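PDB 2EAB: alpha-fucosidase, which probably cleaves alpha-1,2-linked L-fucose from glycans by hydrolysis, this chain being the catalytic part of a much longer bifidobacterial protein. Local coordinates for residues Ala298-Asn301 against Thr302-Lys306; Ala506-Pro509 against Trp510-Asn514; Ser581-Trp584 against Gln585-Asp589. All blocks are in the same frame, centred on the assembly; numbering follows the deposited sequence.

Contact 1 (Ala298-Asn301 against Thr302-Lys306)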
ATOM      1  N   ALA A 298      19.131 -15.435  24.111  1.00 10.81           N
ATOM      2  CA  ALA A 298      20.527 -15.679  23.749  1.00 10.85           C
ATOM      3  C   ALA A 298      20.688 -15.955  22.257  1.00 10.71           C
ATOM      4  O   ALA A 298      21.610 -15.445  21.626  1.00 10.70           O
ATOM      5  CB  ALA A 298      21.103 -16.828  24.579  1.00 11.05           C
ATOM      6  N   GLU A 299      19.774 -16.742  21.694  1.00 10.53           N
ATOM      7  CA  GLU A 299      19.807 -17.049  20.264  1.00 10.48           C
ATOM      8  C   GLU A 299      19.542 -15.824  19.390  1.00 10.34           C
ATOM      9  O   GLU A 299      20.223 -15.620  18.379  1.00 10.59           O
ATOM     10  CB  GLU A 299      18.853 -18.199  19.934  1.00 10.44           C
ATOM     11  CG  GLU A 299      19.364 -19.542  20.452  1.00 11.54           C
ATOM     12  CD  GLU A 299      18.343 -20.656  20.353  1.00 12.93           C
ATOM     13  OE1 GLU A 299      17.144 -20.402  20.590  1.00 12.48           O
ATOM     14  OE2 GLU A 299      18.749 -21.801  20.052  1.00 15.71           O
ATOM     15  N   VAL A 300      18.573 -14.998  19.784  1.00 10.00           N
ATOM     16  CA  VAL A 300      18.320 -13.740  19.071  1.00  9.80           C
ATOM     17  C   VAL A 300      19.571 -12.860  19.137  1.00  9.82           C
ATOM     18  O   VAL A 300      19.995 -12.289  18.132  1.00  9.77           O
ATOM     19  CB  VAL A 300      17.082 -12.982  19.616  1.00  9.67           C
ATOM     20  CG1 VAL A 300      16.885 -11.663  18.874  1.00 10.24           C
ATOM     21  CG2 VAL A 300      15.833 -13.838  19.481  1.00  9.93           C
ATOM     22  N   ASN A 301      20.172 -12.788  20.322  1.00 10.09           N
ATOM     23  CA  ASN A 301      21.386 -12.009  20.520  1.00 10.53           C
ATOM     24  C   ASN A 301      22.536 -12.449  19.603  1.00 10.64           C
ATOM     25  O   ASN A 301      23.205 -11.618  18.992  1.00 10.74           O
ATOM     26  CB  ASN A 301      21.815 -12.067  21.985  1.00 10.43           C
ATOM     27  CG  ASN A 301      23.013 -11.198  22.266  1.00 10.70           C
ATOM     28  OD1 ASN A 301      22.934  -9.972  22.196  1.00 10.56           O
ATOM     29  ND2 ASN A 301      24.145 -11.831  22.567  1.00 11.71           N
ATOM     30  N   THR A 302      22.751 -13.759  19.518  1.00 10.89           N
ATOM     31  CA  THR A 302      23.781 -14.338  18.658  1.00 11.34           C
ATOM     32  C   THR A 302      23.504 -14.001  17.192  1.00 11.04           C
ATOM     33  O   THR A 302      24.416 -13.637  16.444  1.00 10.84           O
ATOM     34  CB  THR A 302      23.856 -15.867  18.870  1.00 11.34           C
ATOM     35  OG1 THR A 302      24.196 -16.129  20.237  1.00 12.67           O
ATOM     36  CG2 THR A 302      24.900 -16.518  17.958  1.00 12.03           C
ATOM     37  N   ARG A 303      22.234 -14.098  16.802  1.00 10.85           N
ATOM     38  CA  ARG A 303      21.811 -13.821  15.434  1.00 10.68           C
ATOM     39  C   ARG A 303      22.087 -12.370  15.031  1.00 10.70           C
ATOM     40  O   ARG A 303      22.666 -12.115  13.972  1.00 10.57           O
ATOM     41  CB  ARG A 303      20.328 -14.168  15.276  1.00 10.64           C
ATOM     42  CG  ARG A 303      19.748 -13.843  13.916  1.00 10.37           C
ATOM     43  CD  ARG A 303      18.499 -14.651  13.625  1.00 10.40           C
ATOM     44  NE  ARG A 303      17.376 -14.435  14.546  1.00  9.62           N
ATOM     45  CZ  ARG A 303      16.473 -13.460  14.437  1.00  9.53           C
ATOM     46  NH1 ARG A 303      16.571 -12.542  13.480  1.00  8.87           N
ATOM     47  NH2 ARG A 303      15.468 -13.401  15.303  1.00  9.90           N
ATOM     48  N   VAL A 304      21.680 -11.429  15.877  1.00 10.46           N
ATOM     49  CA  VAL A 304      21.894 -10.010  15.606  1.00 10.46           C
ATOM     50  C   VAL A 304      23.388  -9.674  15.599  1.00 10.63           C
ATOM     51  O   VAL A 304      23.851  -8.911  14.753  1.00 10.57           O
ATOM     52  CB  VAL A 304      21.120  -9.121  16.605  1.00 10.36           C
ATOM     53  CG1 VAL A 304      21.454  -7.650  16.399  1.00 10.09           C
ATOM     54  CG2 VAL A 304      19.612  -9.343  16.449  1.00  9.90           C
ATOM     55  N   ALA A 305      24.140 -10.271  16.523  1.00 10.77           N
ATOM     56  CA  ALA A 305      25.592 -10.069  16.584  1.00 11.16           C
ATOM     57  C   ALA A 305      26.281 -10.483  15.287  1.00 11.47           C
ATOM     58  O   ALA A 305      27.194  -9.801  14.812  1.00 11.60           O
ATOM     59  CB  ALA A 305      26.190 -10.819  17.768  1.00 11.65           C
ATOM     60  N   LYS A 306      25.831 -11.593  14.711  1.00 11.67           N
ATOM     61  CA  LYS A 306      26.416 -12.102  13.476  1.00 12.25           C
ATOM     62  C   LYS A 306      26.113 -11.186  12.291  1.00 11.96           C
ATOM     63  O   LYS A 306      26.929 -11.067  11.377  1.00 12.06           O
ATOM     64  CB  LYS A 306      25.932 -13.527  13.201  1.00 12.56           C
ATOM     65  CG  LYS A 306      26.696 -14.250  12.103  1.00 14.43           C
ATOM     66  CD  LYS A 306      26.169 -15.660  11.903  1.00 17.22           C
ATOM     67  CE  LYS A 306      26.983 -16.424  10.872  1.00 18.87           C
ATOM     68  NZ  LYS A 306      26.823 -15.863   9.505  1.00 20.16           N
TER
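Thr302 folds back over the preceding turn of its helix, with OG1 lying 3.0 Å from Ala298 O. That same carbonyl is held by the backbone, Thr302 N to Ala298 O at 2.9 Å. The hydroxyl reaches it because OG1 stands beside its own backbone nitrogen (chi1 -61°), while CG2 swings toward the carbonyl side. Val300 faces the protein interior. Val304 N donates to Val300 O in a nearly straight bond of 2.9 Å, and Val304 CG2 rests 3.4 Å from that oxygen. The two valines also pack loosely, CG1 of Val300 being 4.3 Å from CG2 of Val304. This is the buried side of an amphipathic helix, 297-314, which lies on the large antiparallel sheet of the N-terminal beta domain; Val304 sits on Asn243, Gln245, Ala279 and Ala281. Asn301 is shared between helix and sheet. Asn301 O accepts from Ala305 N at 3.0 Å and also from the amide of Gln245, while its side-chain OD1 is bound by Asn243. Arg303 bends at chi3 (61°), bringing its guanidinium obliquely past Val300, with Arg303 NH2 lying 4.2 Å from Val300 CG2. That group is fixed by a salt bridge to Glu295 and a hydrogen bond to Thr282 O.

Contact 2 (Ala506-Pro509 against Trp510-Asn514)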
ATOM      1  N   ALA A 506     -15.924  -8.021   3.322  1.00  6.02           N
ATOM      2  CA  ALA A 506     -15.501  -7.884   1.930  1.00  5.98           C
ATOM      3  C   ALA A 506     -14.074  -7.341   1.809  1.00  5.77           C
ATOM      4  O   ALA A 506     -13.526  -7.283   0.704  1.00  6.13           O
ATOM      5  CB  ALA A 506     -16.483  -7.040   1.132  1.00  6.51           C
ATOM      6  N   ALA A 507     -13.477  -6.963   2.941  1.00  5.73           N
ATOM      7  CA  ALA A 507     -12.065  -6.598   2.986  1.00  5.92           C
ATOM      8  C   ALA A 507     -11.178  -7.710   2.425  1.00  5.68           C
ATOM      9  O   ALA A 507     -10.148  -7.430   1.798  1.00  5.65           O
ATOM     10  CB  ALA A 507     -11.655  -6.273   4.411  1.00  6.50           C
ATOM     11  N   VAL A 508     -11.555  -8.967   2.666  1.00  5.54           N
ATOM     12  CA  VAL A 508     -10.766 -10.094   2.160  1.00  5.82           C
ATOM     13  C   VAL A 508     -10.872 -10.230   0.631  1.00  5.78           C
ATOM     14  O   VAL A 508      -9.850 -10.192  -0.049  1.00  6.05           O
ATOM     15  CB  VAL A 508     -11.044 -11.417   2.927  1.00  5.79           C
ATOM     16  CG1 VAL A 508     -10.295 -12.576   2.285  1.00  6.46           C
ATOM     17  CG2 VAL A 508     -10.641 -11.267   4.384  1.00  6.23           C
ATOM     18  N   PRO A 509     -12.100 -10.331   0.075  1.00  5.82           N
ATOM     19  CA  PRO A 509     -12.216 -10.154  -1.378  1.00  6.27           C
ATOM     20  C   PRO A 509     -11.385  -8.982  -1.922  1.00  6.14           C
ATOM     21  O   PRO A 509     -10.649  -9.146  -2.893  1.00  6.45           O
ATOM     22  CB  PRO A 509     -13.720  -9.922  -1.573  1.00  6.29           C
ATOM     23  CG  PRO A 509     -14.347 -10.773  -0.504  1.00  6.50           C
ATOM     24  CD  PRO A 509     -13.402 -10.684   0.683  1.00  6.27           C
ATOM     25  N   TRP A 510     -11.474  -7.813  -1.297  1.00  5.85           N
ATOM     26  CA  TRP A 510     -10.754  -6.655  -1.807  1.00  5.58           C
ATOM     27  C   TRP A 510      -9.233  -6.855  -1.826  1.00  5.76           C
ATOM     28  O   TRP A 510      -8.598  -6.654  -2.862  1.00  5.77           O
ATOM     29  CB  TRP A 510     -11.124  -5.406  -1.023  1.00  5.88           C
ATOM     30  CG  TRP A 510     -10.742  -4.117  -1.693  1.00  5.53           C
ATOM     31  CD1 TRP A 510     -10.025  -3.949  -2.851  1.00  5.78           C
ATOM     32  CD2 TRP A 510     -11.047  -2.813  -1.219  1.00  5.92           C
ATOM     33  NE1 TRP A 510      -9.884  -2.614  -3.128  1.00  6.04           N
ATOM     34  CE2 TRP A 510     -10.493  -1.892  -2.134  1.00  5.81           C
ATOM     35  CE3 TRP A 510     -11.738  -2.330  -0.099  1.00  5.99           C
ATOM     36  CZ2 TRP A 510     -10.624  -0.509  -1.970  1.00  6.81           C
ATOM     37  CZ3 TRP A 510     -11.874  -0.963   0.063  1.00  6.26           C
ATOM     38  CH2 TRP A 510     -11.312  -0.067  -0.863  1.00  6.18           C
ATOM     39  N   ILE A 511      -8.646  -7.247  -0.697  1.00  5.58           N
ATOM     40  CA  ILE A 511      -7.197  -7.450  -0.676  1.00  5.54           C
ATOM     41  C   ILE A 511      -6.778  -8.580  -1.624  1.00  5.41           C
ATOM     42  O   ILE A 511      -5.673  -8.557  -2.159  1.00  5.27           O
ATOM     43  CB  ILE A 511      -6.650  -7.655   0.765  1.00  5.66           C
ATOM     44  CG1 ILE A 511      -5.161  -7.293   0.843  1.00  5.83           C
ATOM     45  CG2 ILE A 511      -6.912  -9.072   1.272  1.00  5.97           C
ATOM     46  CD1 ILE A 511      -4.871  -5.806   0.639  1.00  6.37           C
ATOM     47  N   LEU A 512      -7.665  -9.547  -1.849  1.00  5.80           N
ATOM     48  CA  LEU A 512      -7.402 -10.572  -2.858  1.00  6.00           C
ATOM     49  C   LEU A 512      -7.240 -10.014  -4.266  1.00  5.86           C
ATOM     50  O   LEU A 512      -6.582 -10.641  -5.106  1.00  6.30           O
ATOM     51  CB  LEU A 512      -8.446 -11.682  -2.820  1.00  5.95           C
ATOM     52  CG  LEU A 512      -8.314 -12.630  -1.621  1.00  6.35           C
ATOM     53  CD1 LEU A 512      -9.558 -13.495  -1.496  1.00  7.28           C
ATOM     54  CD2 LEU A 512      -7.062 -13.492  -1.691  1.00  6.93           C
ATOM     55  N   GLN A 513      -7.832  -8.853  -4.541  1.00  5.93           N
ATOM     56  CA  GLN A 513      -7.566  -8.200  -5.824  1.00  5.98           C
ATOM     57  C   GLN A 513      -6.090  -7.861  -5.971  1.00  5.84           C
ATOM     58  O   GLN A 513      -5.486  -8.143  -7.009  1.00  5.79           O
ATOM     59  CB  GLN A 513      -8.393  -6.936  -6.007  1.00  6.34           C
ATOM     60  CG  GLN A 513      -9.866  -7.178  -6.239  1.00  6.89           C
ATOM     61  CD  GLN A 513     -10.594  -5.938  -6.714  1.00  7.27           C
ATOM     62  OE1 GLN A 513     -10.110  -5.221  -7.583  1.00  7.42           O
ATOM     63  NE2 GLN A 513     -11.779  -5.698  -6.163  1.00  7.23           N
ATOM     64  N   ASN A 514      -5.509  -7.251  -4.937  1.00  5.40           N
ATOM     65  CA  ASN A 514      -4.087  -6.912  -4.970  1.00  5.78           C
ATOM     66  C   ASN A 514      -3.231  -8.157  -5.159  1.00  5.98           C
ATOM     67  O   ASN A 514      -2.223  -8.132  -5.865  1.00  6.13           O
ATOM     68  CB  ASN A 514      -3.648  -6.217  -3.677  1.00  6.09           C
ATOM     69  CG  ASN A 514      -4.282  -4.858  -3.478  1.00  6.09           C
ATOM     70  OD1 ASN A 514      -3.654  -3.822  -3.721  1.00  7.95           O
ATOM     71  ND2 ASN A 514      -5.508  -4.849  -2.998  1.00  4.75           N
TER
HETATM   72  O   HOH W   1     -12.751  -7.987  -4.717  1.00  7.52           O
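Trp510 N to Ala506 O, Ile511 N to Ala507 O and Leu512 N to Val508 O are three sound helical hydrogen bonds, each 2.9 Å long. The next in the series is weak: Gln513 N stands 3.3 Å from Pro509 O, and the N-H...O angle is only 133°, the hydrogen being directed well to one side of the oxygen. The N-H of Gln513 also bonds to Trp510 O at 2.9 Å, so the helix tightens locally toward three-residue spacing. Pro509 O gains a second donor from a water, in another weak bond, and this water in turn accepts from Gln513 NE2 at 2.9 Å. The side chain of Gln513 runs extended beyond CG, and its OE1 bonds to a Tris molecule, probably from the crystallisation liquor. The proline lies in the opening turn of helix 507-520, where a residue without an N-H is readily accommodated. This helix belongs to the catalytic domain, an (alpha/alpha)6 barrel as in the six-hairpin glycosidase clan. Leu512 sets CG anti to its own carbonyl carbon (chi1 -73°), placing Leu512 CG 3.3 Å from Val508 O. Leu512 CD1 lies alongside Val508 CG1, 4.0 Å away, and both side chains face helix 525-546 at Glu538. Trp510 leaves the helix in another direction, packing on Asn422, Gln426 and Leu582, while Ile511 covers Leu425.

Contact 3 (Ser581-Trp584 against Gln585-Asp589)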
ATOM      1  N   SER A 581     -19.874  -5.217  -5.618  1.00  6.33           N
ATOM      2  CA  SER A 581     -18.818  -4.938  -6.592  1.00  6.15           C
ATOM      3  C   SER A 581     -17.561  -5.729  -6.264  1.00  6.24           C
ATOM      4  O   SER A 581     -16.902  -6.268  -7.161  1.00  6.48           O
ATOM      5  CB  SER A 581     -18.496  -3.446  -6.650  1.00  6.31           C
ATOM      6  OG  SER A 581     -19.604  -2.716  -7.145  1.00  7.03           O
ATOM      7  N   LEU A 582     -17.242  -5.803  -4.974  1.00  6.07           N
ATOM      8  CA  LEU A 582     -16.068  -6.542  -4.530  1.00  6.16           C
ATOM      9  C   LEU A 582     -16.230  -8.047  -4.727  1.00  6.21           C
ATOM     10  O   LEU A 582     -15.301  -8.725  -5.178  1.00  6.38           O
ATOM     11  CB  LEU A 582     -15.746  -6.228  -3.069  1.00  6.24           C
ATOM     12  CG  LEU A 582     -15.181  -4.827  -2.829  1.00  6.14           C
ATOM     13  CD1 LEU A 582     -15.025  -4.580  -1.344  1.00  6.01           C
ATOM     14  CD2 LEU A 582     -13.856  -4.616  -3.552  1.00  7.19           C
ATOM     15  N   VAL A 583     -17.397  -8.585  -4.388  1.00  6.02           N
ATOM     16  CA  VAL A 583     -17.611 -10.026  -4.542  1.00  6.87           C
ATOM     17  C   VAL A 583     -17.655 -10.410  -6.023  1.00  6.56           C
ATOM     18  O   VAL A 583     -17.096 -11.438  -6.418  1.00  6.60           O
ATOM     19  CB  VAL A 583     -18.843 -10.518  -3.747  1.00  7.01           C
ATOM     20  CG1 VAL A 583     -19.145 -11.990  -4.043  1.00  8.08           C
ATOM     21  CG2 VAL A 583     -18.593 -10.328  -2.257  1.00  8.08           C
ATOM     22  N   TRP A 584     -18.289  -9.564  -6.833  1.00  6.65           N
ATOM     23  CA  TRP A 584     -18.301  -9.754  -8.280  1.00  6.50           C
ATOM     24  C   TRP A 584     -16.873  -9.822  -8.819  1.00  6.36           C
ATOM     25  O   TRP A 584     -16.544 -10.723  -9.603  1.00  6.28           O
ATOM     26  CB  TRP A 584     -19.091  -8.632  -8.947  1.00  7.08           C
ATOM     27  CG  TRP A 584     -19.235  -8.756 -10.434  1.00  7.42           C
ATOM     28  CD1 TRP A 584     -20.258  -9.350 -11.117  1.00  7.99           C
ATOM     29  CD2 TRP A 584     -18.330  -8.255 -11.426  1.00  7.25           C
ATOM     30  NE1 TRP A 584     -20.044  -9.251 -12.471  1.00  8.28           N
ATOM     31  CE2 TRP A 584     -18.871  -8.580 -12.689  1.00  8.13           C
ATOM     32  CE3 TRP A 584     -17.121  -7.551 -11.369  1.00  8.01           C
ATOM     33  CZ2 TRP A 584     -18.235  -8.235 -13.888  1.00  8.86           C
ATOM     34  CZ3 TRP A 584     -16.488  -7.211 -12.562  1.00  8.51           C
ATOM     35  CH2 TRP A 584     -17.054  -7.546 -13.805  1.00  9.11           C
ATOM     36  N   GLN A 585     -16.022  -8.895  -8.382  1.00  6.37           N
ATOM     37  CA  GLN A 585     -14.645  -8.867  -8.859  1.00  6.40           C
ATOM     38  C   GLN A 585     -13.872 -10.100  -8.426  1.00  6.18           C
ATOM     39  O   GLN A 585     -13.069 -10.635  -9.201  1.00  6.44           O
ATOM     40  CB  GLN A 585     -13.912  -7.616  -8.385  1.00  6.18           C
ATOM     41  CG  GLN A 585     -12.704  -7.295  -9.245  1.00  7.05           C
ATOM     42  CD  GLN A 585     -13.114  -6.841 -10.631  1.00  7.13           C
ATOM     43  OE1 GLN A 585     -13.724  -5.791 -10.788  1.00  7.64           O
ATOM     44  NE2 GLN A 585     -12.810  -7.652 -11.643  1.00  8.91           N
ATOM     45  N   MET A 586     -14.103 -10.544  -7.190  1.00  6.08           N
ATOM     46  CA  MET A 586     -13.426 -11.730  -6.682  1.00  6.34           C
ATOM     47  C   MET A 586     -13.796 -12.962  -7.500  1.00  6.19           C
ATOM     48  O   MET A 586     -12.928 -13.742  -7.878  1.00  5.99           O
ATOM     49  CB  MET A 586     -13.742 -11.969  -5.208  1.00  6.42           C
ATOM     50  CG  MET A 586     -13.005 -13.173  -4.652  1.00  6.88           C
ATOM     51  SD  MET A 586     -13.416 -13.550  -2.955  1.00  6.71           S
ATOM     52  CE  MET A 586     -15.160 -13.980  -3.094  1.00  8.23           C
ATOM     53  N   LEU A 587     -15.087 -13.144  -7.753  1.00  6.29           N
ATOM     54  CA  LEU A 587     -15.525 -14.289  -8.547  1.00  6.71           C
ATOM     55  C   LEU A 587     -14.975 -14.213  -9.969  1.00  6.85           C
ATOM     56  O   LEU A 587     -14.601 -15.233 -10.547  1.00  7.13           O
ATOM     57  CB  LEU A 587     -17.051 -14.405  -8.546  1.00  6.88           C
ATOM     58  CG  LEU A 587     -17.693 -14.740  -7.194  1.00  6.93           C
ATOM     59  CD1 LEU A 587     -19.206 -14.646  -7.286  1.00  8.21           C
ATOM     60  CD2 LEU A 587     -17.267 -16.121  -6.686  1.00  8.58           C
ATOM     61  N   ASN A 588     -14.915 -13.002 -10.511  1.00  7.01           N
ATOM     62  CA  ASN A 588     -14.332 -12.766 -11.825  1.00  7.15           C
ATOM     63  C   ASN A 588     -12.860 -13.201 -11.855  1.00  7.18           C
ATOM     64  O   ASN A 588     -12.449 -13.987 -12.723  1.00  7.41           O
ATOM     65  CB  ASN A 588     -14.481 -11.285 -12.179  1.00  7.36           C
ATOM     66  CG  ASN A 588     -14.447 -11.026 -13.673  1.00  8.73           C
ATOM     67  OD1 ASN A 588     -14.178 -11.917 -14.481  1.00  9.76           O
ATOM     68  ND2 ASN A 588     -14.730  -9.789 -14.048  1.00  9.40           N
ATOM     69  N   ASP A 589     -12.084 -12.708 -10.890  1.00  7.02           N
ATOM     70  CA  ASP A 589     -10.679 -13.093 -10.750  1.00  6.87           C
ATOM     71  C   ASP A 589     -10.520 -14.597 -10.517  1.00  6.74           C
ATOM     72  O   ASP A 589      -9.627 -15.224 -11.104  1.00  7.07           O
ATOM     73  CB  ASP A 589     -10.010 -12.343  -9.585  1.00  7.09           C
ATOM     74  CG  ASP A 589      -9.725 -10.866  -9.874  1.00  7.48           C
ATOM     75  OD1 ASP A 589      -9.930 -10.391 -11.005  1.00  8.55           O
ATOM     76  OD2 ASP A 589      -9.264 -10.173  -8.937  1.00  8.86           O
TER
HETATM   77  O   HOH W   2     -15.488  -4.528  -9.078  1.00  7.99           O
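Four successive i-to-i+4 bonds, from Gln585 N to Ser581 O through Asn588 N to Trp584 O, carry the backbone across the contact as regular alpha helix. The side chain of Trp584 reaches forward over the next turn, and two amides meet its six-membered ring. Gln585 brings OE1 to the ring edge, in the plane of the indole, 3.6 Å from Trp584 CZ3. Its amide stands almost perpendicular to the ring, the planes being 89° apart. Asn588 runs alongside the tryptophan, pointing the same way, and its ND2 lies 3.2 Å from Trp584 CH2, approaching the ring obliquely. Both first torsions put CG on the carbonyl side, chi1 being -177° in Trp584, which lets the two groups travel together. Gln585 starts out the same way but bends at chi2 (69°), and a water closes the loop: it donates to Gln585 OE1 at 2.8 Å and to Ser581 O at 2.9 Å. That carbonyl therefore serves two donors, the water and Gln585 N. Helix 577-596 is one of those of the catalytic (alpha/alpha)6 barrel, and Gln585 and Asp589 face a site occupied by Tris, which may mark a pocket. Gln585 NE2 donates to Asp690 OD1, a residue known to bind calcium in this protein, though no ion is bound there in this chain, and makes a weak bond to Tris. Asp589 OD1 also bonds to Tris hydroxyls. On a different side of the helix the side-chain packing is between aliphatic groups. Val583 CG1 and Leu587 CD1 point the same way, 4.2 Å apart, and Leu587 CG hangs 3.4 Å from Val583 O. These residues and Met586 pack on helix 525-546, through Tyr542, Ser539, Leu535 and Glu538, whereas Trp584 covers Lys636 and Leu639 of helix 632-639.

Overall arrangement
Contacts 2 and 3 are neighbours in the catalytic barrel, their centres about 9 Å apart. Leu582 packs against both Trp510 and Gln513, its CD2 lying 3.5 Å from Gln513 NE2, and the Gln513 amide carbon CD packs 3.6 Å from Gln585 CG. Gln513 and Asp589 hydrogen-bond to bound Tris, probably from the crystallisation liquor, and Gln585 does so weakly, close to Asp690, consistent with a pocket here. Contact 1 stands apart on the N-terminal beta domain, its centre about 38 Å from that of contact 2 and 46 Å from that of contact 3. Its Arg303 side chain is about 10 Å from that of Glu77, a residue of the bound calcium site.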